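Local coordinates for protein Pyrsv_gp04 (Pyrobaculum spherical virus, PDB 2VXZ) that is of unknown function but probably acts as a viral transcriptional regulator that binds DNA through a winged helix-turn-helix domain, at residues K25-S28 with L29-R33; H122-A125 with I126-S129. All coordinates share one frame; numbering follows the deposited sequence.

Contact 1 (K25-S28 with L29-R33)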
loop_
_atom_site.group_PDB
_atom_site.type_symbol
_atom_site.label_atom_id
_atom_site.label_comp_id
_atom_site.label_asym_id
_atom_site.label_seq_id
_atom_site.Cartn_x
_atom_site.Cartn_y
_atom_site.Cartn_z
ATOM N N LYS A 25 -5.961 -1.998 2.888
ATOM C CA LYS A 25 -5.641 -2.726 1.681
ATOM C C LYS A 25 -6.046 -1.917 0.484
ATOM O O LYS A 25 -6.990 -1.130 0.554
ATOM C CB LYS A 25 -6.376 -4.063 1.678
ATOM C CG LYS A 25 -6.002 -4.920 2.872
ATOM C CD LYS A 25 -6.624 -6.287 2.824
ATOM C CE LYS A 25 -5.902 -7.250 3.747
ATOM N NZ LYS A 25 -5.763 -6.731 5.135
ATOM N N THR A 26 -5.343 -2.120 -0.624
ATOM C CA THR A 26 -5.757 -1.523 -1.888
ATOM C C THR A 26 -6.982 -2.257 -2.427
ATOM O O THR A 26 -7.190 -3.429 -2.126
ATOM C CB THR A 26 -4.657 -1.595 -2.944
ATOM O OG1 THR A 26 -4.435 -2.964 -3.331
ATOM C CG2 THR A 26 -3.368 -0.983 -2.403
ATOM N N THR A 27 -7.774 -1.561 -3.234
ATOM C CA THR A 27 -8.878 -2.180 -3.947
ATOM C C THR A 27 -8.393 -3.379 -4.771
ATOM O O THR A 27 -9.077 -4.402 -4.834
ATOM C CB THR A 27 -9.611 -1.148 -4.839
ATOM O OG1 THR A 27 -10.050 -0.058 -4.017
ATOM C CG2 THR A 27 -10.811 -1.778 -5.534
ATOM N N SER A 28 -7.211 -3.280 -5.386
ATOM C CA SER A 28 -6.685 -4.417 -6.148
ATOM C C SER A 28 -6.494 -5.670 -5.297
ATOM O O SER A 28 -6.786 -6.772 -5.754
ATOM C CB SER A 28 -5.379 -4.073 -6.873
ATOM O OG SER A 28 -4.425 -3.572 -5.969
ATOM N N LEU A 29 -6.018 -5.507 -4.067
ATOM C CA LEU A 29 -5.834 -6.659 -3.197
ATOM C C LEU A 29 -7.183 -7.217 -2.768
ATOM O O LEU A 29 -7.384 -8.439 -2.770
ATOM C CB LEU A 29 -4.994 -6.306 -1.975
ATOM C CG LEU A 29 -4.669 -7.466 -1.036
ATOM C CD1 LEU A 29 -4.009 -8.641 -1.766
ATOM C CD2 LEU A 29 -3.782 -6.985 0.117
ATOM N N ILE A 30 -8.112 -6.326 -2.415
ATOM C CA ILE A 30 -9.488 -6.747 -2.072
ATOM C C ILE A 30 -10.133 -7.540 -3.209
ATOM O O ILE A 30 -10.680 -8.621 -2.986
ATOM C CB ILE A 30 -10.366 -5.508 -1.675
ATOM C CG1 ILE A 30 -9.818 -4.887 -0.394
ATOM C CG2 ILE A 30 -11.846 -5.911 -1.480
ATOM C CD1 ILE A 30 -10.266 -3.458 -0.124
ATOM N N GLN A 31 -10.076 -7.009 -4.436
ATOM C CA GLN A 31 -10.605 -7.715 -5.609
ATOM C C GLN A 31 -10.046 -9.120 -5.740
ATOM O O GLN A 31 -10.790 -10.067 -5.981
ATOM C CB GLN A 31 -10.235 -7.003 -6.901
ATOM C CG GLN A 31 -10.866 -5.688 -7.093
ATOM C CD GLN A 31 -10.172 -4.918 -8.196
ATOM O OE1 GLN A 31 -9.758 -3.780 -8.010
ATOM N NE2 GLN A 31 -10.008 -5.563 -9.347
ATOM N N GLN A 32 -8.728 -9.226 -5.613
ATOM C CA GLN A 32 -8.031 -10.494 -5.781
ATOM C C GLN A 32 -8.429 -11.487 -4.697
ATOM O O GLN A 32 -8.795 -12.642 -4.997
ATOM C CB GLN A 32 -6.513 -10.280 -5.794
ATOM C CG GLN A 32 -5.712 -11.560 -6.054
ATOM C CD GLN A 32 -5.432 -12.378 -4.809
ATOM O OE1 GLN A 32 -5.109 -11.838 -3.753
ATOM N NE2 GLN A 32 -5.545 -13.696 -4.934
ATOM N N ARG A 33 -8.384 -11.028 -3.448
ATOM C CA ARG A 33 -8.616 -11.895 -2.308
ATOM C C ARG A 33 -10.014 -12.458 -2.309
ATOM O O ARG A 33 -10.209 -13.614 -1.937
ATOM C CB ARG A 33 -8.371 -11.139 -1.001
ATOM C CG ARG A 33 -6.909 -10.924 -0.689
ATOM C CD ARG A 33 -6.249 -12.212 -0.264
ATOM N NE ARG A 33 -4.833 -12.035 0.027
ATOM C CZ ARG A 33 -4.335 -11.596 1.176
ATOM N NH1 ARG A 33 -5.132 -11.256 2.183
ATOM N NH2 ARG A 33 -3.023 -11.477 1.310
#

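Contact 2 (H122-A125 with I126-S129)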
loop_
_atom_site.group_PDB
_atom_site.type_symbol
_atom_site.label_atom_id
_atom_site.label_comp_id
_atom_site.label_asym_id
_atom_site.label_seq_id
_atom_site.Cartn_x
_atom_site.Cartn_y
_atom_site.Cartn_z
ATOM N N HIS A 122 5.328 -8.732 -8.549
ATOM C CA HIS A 122 5.909 -8.357 -9.833
ATOM C C HIS A 122 6.207 -6.865 -9.868
ATOM O O HIS A 122 5.477 -6.062 -9.289
ATOM C CB HIS A 122 4.946 -8.753 -10.960
ATOM C CG HIS A 122 4.674 -10.224 -11.017
ATOM N ND1 HIS A 122 5.653 -11.143 -11.308
ATOM C CD2 HIS A 122 3.546 -10.935 -10.790
ATOM C CE1 HIS A 122 5.138 -12.358 -11.273
ATOM N NE2 HIS A 122 3.862 -12.261 -10.958
ATOM N N ARG A 123 7.309 -6.505 -10.523
ATOM C CA ARG A 123 7.714 -5.101 -10.624
ATOM C C ARG A 123 6.934 -4.432 -11.747
ATOM O O ARG A 123 7.330 -4.434 -12.913
ATOM C CB ARG A 123 9.216 -4.984 -10.862
ATOM C CG ARG A 123 9.736 -3.555 -10.797
ATOM C CD ARG A 123 11.249 -3.553 -10.660
ATOM N NE ARG A 123 11.601 -4.384 -9.523
ATOM C CZ ARG A 123 12.783 -4.940 -9.308
ATOM N NH1 ARG A 123 13.790 -4.714 -10.129
ATOM N NH2 ARG A 123 12.953 -5.718 -8.258
ATOM N N THR A 124 5.786 -3.888 -11.379
ATOM C CA THR A 124 4.916 -3.229 -12.324
ATOM C C THR A 124 5.029 -1.725 -12.175
ATOM O O THR A 124 5.536 -1.211 -11.165
ATOM C CB THR A 124 3.465 -3.632 -12.091
ATOM O OG1 THR A 124 3.069 -3.186 -10.789
ATOM C CG2 THR A 124 3.290 -5.153 -12.217
ATOM N N ALA A 125 4.527 -1.012 -13.174
ATOM C CA ALA A 125 4.451 0.452 -13.109
ATOM C C ALA A 125 3.682 0.885 -11.865
ATOM O O ALA A 125 4.062 1.834 -11.189
ATOM C CB ALA A 125 3.772 1.007 -14.354
ATOM N N ILE A 126 2.591 0.177 -11.579
ATOM C CA ILE A 126 1.745 0.482 -10.432
ATOM C C ILE A 126 2.492 0.373 -9.119
ATOM O O ILE A 126 2.439 1.300 -8.309
ATOM C CB ILE A 126 0.502 -0.427 -10.391
ATOM C CG1 ILE A 126 -0.440 -0.053 -11.535
ATOM C CG2 ILE A 126 -0.222 -0.307 -9.031
ATOM C CD1 ILE A 126 -1.572 -1.049 -11.741
ATOM N N ILE A 127 3.184 -0.740 -8.894
ATOM C CA ILE A 127 3.888 -0.900 -7.628
ATOM C C ILE A 127 5.073 0.067 -7.525
ATOM O O ILE A 127 5.377 0.555 -6.438
ATOM C CB ILE A 127 4.328 -2.361 -7.357
ATOM C CG1 ILE A 127 4.702 -2.553 -5.874
ATOM C CG2 ILE A 127 5.507 -2.718 -8.207
ATOM C CD1 ILE A 127 3.602 -2.204 -4.871
ATOM N N LEU A 128 5.728 0.370 -8.641
ATOM C CA LEU A 128 6.805 1.359 -8.597
ATOM C C LEU A 128 6.295 2.754 -8.194
ATOM O O LEU A 128 6.933 3.458 -7.416
ATOM C CB LEU A 128 7.545 1.416 -9.930
ATOM C CG LEU A 128 8.390 0.172 -10.235
ATOM C CD1 LEU A 128 8.966 0.226 -11.626
ATOM C CD2 LEU A 128 9.509 0.031 -9.190
ATOM N N SER A 129 5.134 3.137 -8.716
ATOM C CA SER A 129 4.517 4.413 -8.365
ATOM C C SER A 129 4.133 4.446 -6.880
ATOM O O SER A 129 4.310 5.461 -6.200
ATOM C CB SER A 129 3.289 4.642 -9.256
ATOM O OG SER A 129 2.694 5.903 -9.018
#

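Contact 1 (K25-S28 with L29-R33)
Thr26 holds the N-cap position of helix 27-34, the first helix of a helix-turn-helix, and its carbonyl and hydroxyl both face the opening turn at Leu29 and Ile30. The carbonyl oxygen Thr26 O takes an almost straight bond (172°) from Ile30 N at 3.1 Å, and a second, weak one from Leu29 N. One residue on, Gln31 N meets Thr27 O at 2.8 Å. With chi1 at 68°, the hydroxyl of Thr26 is held between its backbone N and carbonyl carbon and swings over the start of the helix. There OG1 of Thr26 is 2.7 Å from OG of Ser28, in a hydrogen bond whose direction is open, and 3.6 Å from CB of Leu29, the two side chains crossing at about a right angle.

Below the cap, the methylenes of Lys25 pack on the first turn. CD of Lys25 lies 4.0 Å from CD2 of Leu29, and its CB is 4.1 Å from CG1 of Ile30, which reaches back to the residue just before the cap. The ammonium leaves this apolar patch and is held by a salt bridge to Asp22 and by the carbonyls of Leu19 and Gly23. This may offset the like charge of Arg33, whose NH1 is 5.4 Å from NZ of Lys25. Gln31, extended beyond CG, runs back alongside Thr27 O and brings OE1 to 3.4 Å from CG2 of Thr27, and the same oxygen accepts from His38 at the start of helix 38-50. Thr27 and Ile30 also pack on Val65, so a short strand running straight into a helix with Thr26 at its N-cap position is seated between helices and a beta hairpin, as in winged helix-turn-helix domains.

Contact 2 (H122-A125 with I126-S129)
The hydroxyl of Thr124 is directed at the backbone of Ile127, and the carbonyl of Thr124 lies under the side chain of Leu128. A chi1 of 63° carries OG1 over the first turn of helix 125-139, where it accepts a nearly straight bond (169°) from Ile127 N at 3.1 Å. This is an N-cap in which a side-chain oxygen serves an amide of the first turn. Thr124 O receives Leu128 N at 3.0 Å, and CG of Leu128 comes within 3.3 Å of the same oxygen.

Ile127 sends its two branches different ways. Its CG2 turns back toward the incoming chain, 3.4 Å from Thr124 N and 3.5 Å from His122 O, while CG1 continues into the interior. Arg123, at the centre of an inverse gamma turn, crosses Leu128 at a slant: its CG sits 3.9 Å from both CD1 and CD2, so both methyls of the leucine face the same methylene of the arginine. This links the residue before the cap with the fourth residue after it, as in a hydrophobic staple, here built from the aliphatic part of an arginine.

Beyond that point the arginine chain bends toward helix 97-106, pairing with Asp102 and bonding to His101. Leu128 rests on Pro97 and Pro98, Ile127 on Ile118 and Ile120, and Ser129 bonds to Asn61 beside strand 62-66.

How the contacts relate
Contact 1 comes first along the chain, where strand 25-26 turns directly into helix 27-34; contact 2 follows nearly a hundred residues later, where the loop after helix 108-115 enters helix 125-139. The two are in series, neither nesting nor crossing, and each closes just one helical start. In both a threonine holds the N-cap position, with an apolar contact reaching back past it. Their centres are 15 Å apart and they do not touch, yet the loop 117-120 passes between them: Thr26 makes a backbone hydrogen bond with Ile117 and touches Ile118, on which Ile127 also packs. The N-terminal winged-helix part and the helical C-terminal part thus share this loop.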